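Local coordinates for putative N-acetylmuramoyl-L-alanine amidase,autolysin cwp6 (Peptoclostridium difficile, PDB 5J72), which probably hydrolyses the N-acetylmuramoyl-L-alanine amide bond of peptidoglycan with a zinc-containing amidase domain, while CWB2 modules anchor it to the cell wall, at residues L185-K189 against D190-E194; A249-I252 against D253-D257; D587-Y590 against V591-N594. All coordinates share one frame; numbering follows the deposited sequence.

All three contacts are local, formed between residues a few positions apart: contact 1 rounds a turn, contact 2 ends a helix and contact 3 begins one. Contacts 1 and 2 belong to successive CWB2 modules, with centres about 27 Å apart and nearest atoms about 16 Å apart; one turns the chain out of a strand, the other out of a helix. Contact 3 starts a short helix in the amidase domain, its centre about 62 Å from that of contact 1 and about 63 Å from that of contact 2, across the centre of the chain. It alone lies near the zinc of the amidase domain: the side chain of Leu-589 is about 8 Å from that ion.

Contact 1: residues L185-K189 against D190-E194; sequences LLANK and DDIPE
Asn-188 sets its CG anti to its own carbonyl carbon (chi1 -75°), while Asp-191 holds CG between backbone N and carbonyl carbon (chi1 67°), and the two settings bring an amide and a carboxylate together across a tight turn. The turn follows strand 184-187, an outer strand of the parallel alpha/beta sheet of this CWB2 module, and leads to helix 194-203. Lys-189 and Asp-190 occupy its corner with backbone angles of the type I kind, and the CA atoms of Asn-188 and Asp-191 are 5.2 Å apart.

Two bonds tie the residues flanking the corner. In the backbone, Asn-188 N donates to Asp-191 O at 2.9 Å, approaching nearly end-on to the carbonyl. In the side chains, Asn-188 ND2 gives an almost straight bond of 3.1 Å (172°) to Asp-191 OD2. The acceptor lies in the amide plane, whereas the donor reaches the syn side of the oxygen from somewhat outside the carboxylate plane. Held by main chain and side chain alike, the Asn-188 amide is probably fixed in its rotation. Asp-191 OD1 is turned to the aliphatic part of the same residue, 3.4 Å from Asn-188 CB.

At the corner the Lys-189 and Asp-190 side chains run alongside each other, but their charged ends do not meet. Asp-190 OD1 is instead bonded to Ser-218 OG, whose hydroxyl also bonds to Lys-189 O, so that the turn is fastened to the start of helix 219-228. Pro-193, at the N-cap of helix 194-203, and Asn-188 both touch Phe-141 of helix 140-151. One step further from the corner, Ile-192 CG2 rests against Ala-187 CB at 3.7 Å.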
loop_
_atom_site.group_PDB
_atom_site.type_symbol
_atom_site.label_atom_id
_atom_site.label_comp_id
_atom_site.label_asym_id
_atom_site.label_seq_id
_atom_site.Cartn_x
_atom_site.Cartn_y
_atom_site.Cartn_z
ATOM N N LEU A 185 -15.416 -12.792 -3.886
ATOM C CA LEU A 185 -16.273 -12.211 -4.924
ATOM C C LEU A 185 -17.378 -11.397 -4.171
ATOM O O LEU A 185 -17.553 -11.568 -2.972
ATOM C CB LEU A 185 -16.999 -13.273 -5.823
ATOM C CG LEU A 185 -16.012 -14.078 -6.683
ATOM C CD1 LEU A 185 -16.790 -15.162 -7.485
ATOM C CD2 LEU A 185 -15.156 -13.158 -7.620
ATOM N N LEU A 186 -18.123 -10.600 -4.900
ATOM C CA LEU A 186 -19.071 -9.714 -4.232
ATOM C C LEU A 186 -20.543 -9.965 -4.533
ATOM O O LEU A 186 -20.913 -10.287 -5.665
ATOM C CB LEU A 186 -18.734 -8.264 -4.700
ATOM C CG LEU A 186 -17.274 -7.861 -4.448
ATOM C CD1 LEU A 186 -17.013 -6.490 -5.023
ATOM C CD2 LEU A 186 -16.952 -7.929 -2.966
ATOM N N ALA A 187 -21.369 -9.761 -3.496
ATOM C CA ALA A 187 -22.817 -9.928 -3.572
ATOM C C ALA A 187 -23.523 -8.604 -3.158
ATOM O O ALA A 187 -22.875 -7.682 -2.648
ATOM C CB ALA A 187 -23.236 -10.972 -2.570
ATOM N N ASN A 188 -24.840 -8.552 -3.416
ATOM C CA ASN A 188 -25.706 -7.489 -2.941
ATOM C C ASN A 188 -26.415 -8.145 -1.777
ATOM O O ASN A 188 -26.275 -9.361 -1.571
ATOM C CB ASN A 188 -26.667 -7.050 -4.016
ATOM C CG ASN A 188 -25.942 -6.218 -5.033
ATOM O OD1 ASN A 188 -25.214 -5.290 -4.651
ATOM N ND2 ASN A 188 -26.068 -6.440 -6.320
ATOM N N LYS A 189 -27.185 -7.397 -0.995
ATOM C CA LYS A 189 -27.812 -8.037 0.156
ATOM C C LYS A 189 -28.775 -9.144 -0.216
ATOM O O LYS A 189 -28.847 -10.162 0.501
ATOM C CB LYS A 189 -28.613 -6.981 0.986
ATOM C CG LYS A 189 -29.227 -7.592 2.228
ATOM C CD LYS A 189 -30.200 -6.633 2.910
ATOM C CE LYS A 189 -30.725 -7.311 4.146
ATOM N NZ LYS A 189 -31.794 -6.501 4.793
ATOM N N ASP A 190 -29.522 -8.967 -1.312
ATOM C CA ASP A 190 -30.525 -9.982 -1.653
ATOM C C ASP A 190 -30.338 -10.638 -3.028
ATOM O O ASP A 190 -31.205 -11.389 -3.458
ATOM C CB ASP A 190 -31.943 -9.320 -1.579
ATOM C CG ASP A 190 -32.263 -8.822 -0.183
ATOM O OD1 ASP A 190 -32.143 -9.615 0.771
ATOM O OD2 ASP A 190 -32.614 -7.632 -0.044
ATOM N N ASP A 191 -29.234 -10.369 -3.724
ATOM C CA ASP A 191 -28.995 -10.972 -5.050
ATOM C C ASP A 191 -27.502 -10.995 -5.377
ATOM O O ASP A 191 -26.712 -10.370 -4.658
ATOM C CB ASP A 191 -29.674 -10.139 -6.149
ATOM C CG ASP A 191 -29.046 -8.738 -6.339
ATOM O OD1 ASP A 191 -29.532 -7.777 -5.702
ATOM O OD2 ASP A 191 -28.058 -8.612 -7.116
ATOM N N ILE A 192 -27.118 -11.695 -6.445
ATOM C CA ILE A 192 -25.752 -11.594 -6.905
ATOM C C ILE A 192 -25.875 -11.171 -8.321
ATOM O O ILE A 192 -26.780 -11.640 -9.013
ATOM C CB ILE A 192 -24.904 -12.889 -6.784
ATOM C CG1 ILE A 192 -25.711 -14.146 -7.308
ATOM C CG2 ILE A 192 -24.490 -13.063 -5.341
ATOM C CD1 ILE A 192 -24.789 -15.394 -7.531
ATOM N N PRO A 193 -25.023 -10.254 -8.811
ATOM C CA PRO A 193 -25.136 -9.858 -10.217
ATOM C C PRO A 193 -24.607 -10.968 -11.138
ATOM O O PRO A 193 -23.955 -11.912 -10.700
ATOM C CB PRO A 193 -24.287 -8.601 -10.308
ATOM C CG PRO A 193 -23.360 -8.677 -9.193
ATOM C CD PRO A 193 -24.144 -9.338 -8.075
ATOM N N GLU A 194 -24.862 -10.821 -12.425
ATOM C CA GLU A 194 -24.472 -11.795 -13.401
ATOM C C GLU A 194 -22.956 -12.039 -13.416
ATOM O O GLU A 194 -22.528 -13.169 -13.612
ATOM C CB GLU A 194 -24.937 -11.276 -14.773
ATOM C CG GLU A 194 -24.461 -12.112 -15.952
ATOM C CD GLU A 194 -24.923 -13.601 -15.913
ATOM O OE1 GLU A 194 -26.024 -13.889 -15.386
ATOM O OE2 GLU A 194 -24.170 -14.462 -16.432
#

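Contact 2: residues A249-I252 against D253-D257; sequences AKEI and DKYHD
Ile-252 O is the hub of the backbone bonds near the C-terminal end of helix 241-253: Tyr-255 N reaches it at 2.8 Å from above the carbonyl plane, and His-256 N at 3.1 Å within that plane. Upstream, Asp-253 N still donates to Ala-249 O in the alpha-helical i to i+4 pattern, whereas Lys-254 N favours the i to i+3 partner Glu-251 O at 3.0 Å over a weak bond to Lys-250 O. Bonds of the i to i+3 and i to i+4 kinds are thus mixed here, with Ile-252 O accepting one of each.

The charged contact is looser. Glu-251 bends at chi2 (82°) and crosses the extended Lys-254 chain, OE1 lying 3.5 Å from Lys-254 CD. The salt bridge from OE1 to Lys-254 NZ is long, at 3.7 Å; a water bridges the pair, donating to Glu-251 OE1 and accepting from Lys-254 NZ. The other carboxylate oxygen, OE2, bonds to Tyr-180 OH.

Among the nonpolar and ring contacts, Tyr-255 turns a ring edge to the backbone, with CD1 3.5 Å from Glu-251 O. Ile-252 and His-256 lie side by side, CG2 of the isoleucine 3.5 Å from NE2 of the histidine, which is itself bonded to Gln-284 O.

Helix 174-180 of the preceding CWB2 module packs on Glu-251, Ile-252, Tyr-255 and His-256, while Trp-302 of helix 297-306 touches Ala-249, Lys-250 and Asp-253; the chain then runs on into strand 260-265.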
loop_
_atom_site.group_PDB
_atom_site.type_symbol
_atom_site.label_atom_id
_atom_site.label_comp_id
_atom_site.label_asym_id
_atom_site.label_seq_id
_atom_site.Cartn_x
_atom_site.Cartn_y
_atom_site.Cartn_z
ATOM N N ALA A 249 -11.098 -15.128 13.228
ATOM C CA ALA A 249 -9.870 -15.615 13.853
ATOM C C ALA A 249 -10.054 -17.073 14.350
ATOM O O ALA A 249 -9.119 -17.882 14.248
ATOM C CB ALA A 249 -9.461 -14.676 15.022
ATOM N N LYS A 250 -11.225 -17.399 14.937
ATOM C CA LYS A 250 -11.421 -18.791 15.392
ATOM C C LYS A 250 -11.470 -19.753 14.200
ATOM O O LYS A 250 -11.038 -20.915 14.299
ATOM C CB LYS A 250 -12.770 -18.898 16.164
ATOM C CG LYS A 250 -12.691 -18.143 17.513
ATOM C CD LYS A 250 -14.125 -18.152 18.185
ATOM C CE LYS A 250 -14.115 -17.442 19.519
ATOM N NZ LYS A 250 -15.367 -17.711 20.282
ATOM N N GLU A 251 -12.001 -19.261 13.067
ATOM C CA GLU A 251 -12.040 -20.125 11.880
ATOM C C GLU A 251 -10.599 -20.387 11.388
ATOM O O GLU A 251 -10.235 -21.518 11.078
ATOM C CB GLU A 251 -12.910 -19.479 10.802
ATOM C CG GLU A 251 -12.841 -20.282 9.490
ATOM C CD GLU A 251 -13.772 -21.537 9.432
ATOM O OE1 GLU A 251 -14.502 -21.804 10.414
ATOM O OE2 GLU A 251 -13.763 -22.234 8.364
ATOM N N ILE A 252 -9.741 -19.323 11.357
ATOM C CA ILE A 252 -8.370 -19.561 10.931
ATOM C C ILE A 252 -7.691 -20.584 11.879
ATOM O O ILE A 252 -6.940 -21.456 11.435
ATOM C CB ILE A 252 -7.588 -18.187 10.927
ATOM C CG1 ILE A 252 -8.155 -17.265 9.803
ATOM C CG2 ILE A 252 -6.074 -18.445 10.711
ATOM C CD1 ILE A 252 -7.710 -15.744 9.924
ATOM N N ASP A 253 -7.973 -20.467 13.177
ATOM C CA ASP A 253 -7.364 -21.362 14.170
ATOM C C ASP A 253 -7.737 -22.871 13.944
ATOM O O ASP A 253 -7.046 -23.751 14.464
ATOM C CB ASP A 253 -7.809 -20.915 15.569
ATOM C CG ASP A 253 -7.075 -21.616 16.647
ATOM O OD1 ASP A 253 -5.841 -21.477 16.706
ATOM O OD2 ASP A 253 -7.713 -22.323 17.406
ATOM N N LYS A 254 -8.787 -23.149 13.169
ATOM C CA LYS A 254 -9.129 -24.551 12.844
ATOM C C LYS A 254 -8.164 -25.080 11.817
ATOM O O LYS A 254 -8.044 -26.307 11.664
ATOM C CB LYS A 254 -10.521 -24.626 12.233
ATOM C CG LYS A 254 -11.675 -24.391 13.203
ATOM C CD LYS A 254 -12.909 -24.276 12.326
ATOM C CE LYS A 254 -14.239 -24.541 13.027
ATOM N NZ LYS A 254 -15.279 -25.093 12.031
ATOM N N TYR A 255 -7.460 -24.181 11.073
ATOM C CA TYR A 255 -6.483 -24.617 10.047
ATOM C C TYR A 255 -5.065 -24.654 10.556
ATOM O O TYR A 255 -4.317 -25.574 10.230
ATOM C CB TYR A 255 -6.521 -23.638 8.859
ATOM C CG TYR A 255 -7.753 -23.861 8.022
ATOM C CD1 TYR A 255 -9.017 -23.475 8.479
ATOM C CD2 TYR A 255 -7.672 -24.531 6.803
ATOM C CE1 TYR A 255 -10.177 -23.785 7.747
ATOM C CE2 TYR A 255 -8.817 -24.831 6.067
ATOM C CZ TYR A 255 -10.062 -24.471 6.545
ATOM O OH TYR A 255 -11.137 -24.824 5.763
ATOM N N HIS A 256 -4.656 -23.621 11.330
ATOM C CA HIS A 256 -3.300 -23.610 11.891
ATOM C C HIS A 256 -3.356 -22.677 13.092
ATOM O O HIS A 256 -4.296 -21.894 13.223
ATOM C CB HIS A 256 -2.239 -23.148 10.876
ATOM C CG HIS A 256 -2.589 -21.853 10.224
ATOM N ND1 HIS A 256 -3.133 -21.797 8.955
ATOM C CD2 HIS A 256 -2.491 -20.573 10.660
ATOM C CE1 HIS A 256 -3.367 -20.528 8.662
ATOM N NE2 HIS A 256 -2.991 -19.764 9.669
ATOM N N ASP A 257 -2.353 -22.745 13.957
ATOM C CA ASP A 257 -2.449 -21.929 15.154
ATOM C C ASP A 257 -2.436 -20.436 14.938
ATOM O O ASP A 257 -1.612 -19.922 14.177
ATOM C CB ASP A 257 -1.251 -22.254 16.099
ATOM C CG ASP A 257 -1.305 -23.658 16.725
ATOM O OD1 ASP A 257 -0.271 -24.116 17.221
ATOM O OD2 ASP A 257 -2.387 -24.290 16.695
HETATM O O HOH W 1 -17.029 -23.316 10.205
#

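Contact 3: residues D587-Y590 against V591-N594; sequences DYLY and VLRN
Arg-593 reaches back along the chain to two carbonyls, those of Asp-587 and Tyr-588, with a single nitrogen. The bond from Arg-593 NH1 to Asp-587 O is 3.0 Å long and nearly straight (168°), its acceptor lying in the guanidinium plane; the one from Arg-593 NH1 to Tyr-588 O is weak and much more bent. An extended start to the side chain followed by a bend at chi3 (75°) curls the guanidinium round to these oxygens, which meet it at an edge.

Backbone bonds close the first helical turn. Leu-589 O takes Arg-593 N at 2.9 Å almost end-on, and also Leu-592 N at 3.0 Å from above the carbonyl plane. Asn-594 N then bonds to Tyr-590 O. With Leu-589 at its N-cap, this is the short helix 590-593 of the zinc amidase (Amidase_3) domain, placed between strand 574-578 and strand 599-606 in sequence. Leu-582, part of a calcium site known for this protein though without a bound ion in this chain, touches both Tyr-588 and Arg-593.

The aromatic contact uses an amide. Asn-594 ND2 stands 3.1 Å above the Tyr-590 ring plane, over the ring centre, with the amide tilted steeply to the ring (64°). The guanidinium of Arg-593 is turned almost perpendicular to this ring and comes obliquely, NH2 lying 3.6 Å from Tyr-590 CD2. Thr-515 of helix 511-521 touches both Tyr-590 and Asn-594.

The one apolar pair is lighter: Leu-589 and Leu-592 run alongside each other, CD1 of the former 4.2 Å from CD2 of the latter. Leu-592 CB also lies 3.9 Å from Asp-587 CB, and the carboxylate of that aspartate bonds through OD1 to Val-547 N.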
loop_
_atom_site.group_PDB
_atom_site.type_symbol
_atom_site.label_atom_id
_atom_site.label_comp_id
_atom_site.label_asym_id
_atom_site.label_seq_id
_atom_site.Cartn_x
_atom_site.Cartn_y
_atom_site.Cartn_z
ATOM N N ASP A 587 19.351 39.707 -0.524
ATOM C CA ASP A 587 18.679 38.924 0.521
ATOM C C ASP A 587 19.683 38.109 1.305
ATOM O O ASP A 587 20.636 37.566 0.719
ATOM C CB ASP A 587 17.671 37.933 -0.125
ATOM C CG ASP A 587 16.503 38.693 -0.741
ATOM O OD1 ASP A 587 15.781 39.326 0.001
ATOM O OD2 ASP A 587 16.332 38.625 -1.972
ATOM N N TYR A 588 19.480 38.055 2.562
ATOM C CA TYR A 588 20.350 37.308 3.467
ATOM C C TYR A 588 20.241 35.778 3.227
ATOM O O TYR A 588 21.252 35.075 3.224
ATOM C CB TYR A 588 19.875 37.633 4.839
ATOM C CG TYR A 588 20.529 36.807 5.915
ATOM C CD1 TYR A 588 19.860 35.747 6.503
ATOM C CD2 TYR A 588 21.812 37.096 6.357
ATOM C CE1 TYR A 588 20.448 34.999 7.516
ATOM C CE2 TYR A 588 22.406 36.354 7.360
ATOM C CZ TYR A 588 21.722 35.309 7.942
ATOM O OH TYR A 588 22.302 34.594 8.959
ATOM N N LEU A 589 19.004 35.275 3.072
ATOM C CA LEU A 589 18.790 33.830 2.897
ATOM C C LEU A 589 19.234 33.370 1.542
ATOM O O LEU A 589 18.790 33.853 0.492
ATOM C CB LEU A 589 17.264 33.518 3.103
ATOM C CG LEU A 589 16.811 33.719 4.506
ATOM C CD1 LEU A 589 15.267 33.734 4.519
ATOM C CD2 LEU A 589 17.322 32.617 5.444
ATOM N N TYR A 590 20.120 32.391 1.541
ATOM C CA TYR A 590 20.637 31.807 0.301
ATOM C C TYR A 590 19.523 31.386 -0.646
ATOM O O TYR A 590 19.587 31.667 -1.860
ATOM C CB TYR A 590 21.506 30.558 0.668
ATOM C CG TYR A 590 22.324 30.037 -0.492
ATOM C CD1 TYR A 590 21.718 29.388 -1.564
ATOM C CD2 TYR A 590 23.708 30.217 -0.530
ATOM C CE1 TYR A 590 22.459 28.936 -2.643
ATOM C CE2 TYR A 590 24.460 29.771 -1.611
ATOM C CZ TYR A 590 23.829 29.128 -2.666
ATOM O OH TYR A 590 24.542 28.687 -3.752
ATOM N N VAL A 591 18.452 30.728 -0.109
ATOM C CA VAL A 591 17.443 30.210 -1.113
ATOM C C VAL A 591 16.612 31.324 -1.717
ATOM O O VAL A 591 15.890 31.081 -2.698
ATOM C CB VAL A 591 16.548 29.107 -0.498
ATOM C CG1 VAL A 591 17.443 27.924 -0.080
ATOM C CG2 VAL A 591 15.770 29.627 0.714
ATOM N N LEU A 592 16.708 32.540 -1.140
ATOM C CA LEU A 592 15.999 33.682 -1.725
ATOM C C LEU A 592 16.965 34.407 -2.687
ATOM O O LEU A 592 16.671 34.615 -3.851
ATOM C CB LEU A 592 15.544 34.642 -0.594
ATOM C CG LEU A 592 14.101 34.444 -0.138
ATOM C CD1 LEU A 592 13.868 33.016 0.300
ATOM C CD2 LEU A 592 13.766 35.393 0.970
ATOM N N ARG A 593 18.156 34.725 -2.193
ATOM C CA ARG A 593 19.135 35.495 -2.973
ATOM C C ARG A 593 19.562 34.811 -4.223
ATOM O O ARG A 593 19.723 35.455 -5.255
ATOM C CB ARG A 593 20.360 35.784 -2.067
ATOM C CG ARG A 593 21.500 36.585 -2.800
ATOM C CD ARG A 593 22.636 36.876 -1.780
ATOM N NE ARG A 593 23.425 35.667 -1.524
ATOM C CZ ARG A 593 23.355 34.903 -0.436
ATOM N NH1 ARG A 593 22.537 35.226 0.564
ATOM N NH2 ARG A 593 24.073 33.785 -0.358
ATOM N N ASN A 594 19.730 33.498 -4.187
ATOM C CA ASN A 594 20.233 32.808 -5.364
ATOM C C ASN A 594 19.188 32.097 -6.196
ATOM O O ASN A 594 19.515 31.332 -7.102
ATOM C CB ASN A 594 21.287 31.773 -4.904
ATOM C CG ASN A 594 22.535 32.475 -4.480
ATOM O OD1 ASN A 594 22.956 33.393 -5.187
ATOM N ND2 ASN A 594 23.137 32.178 -3.333
#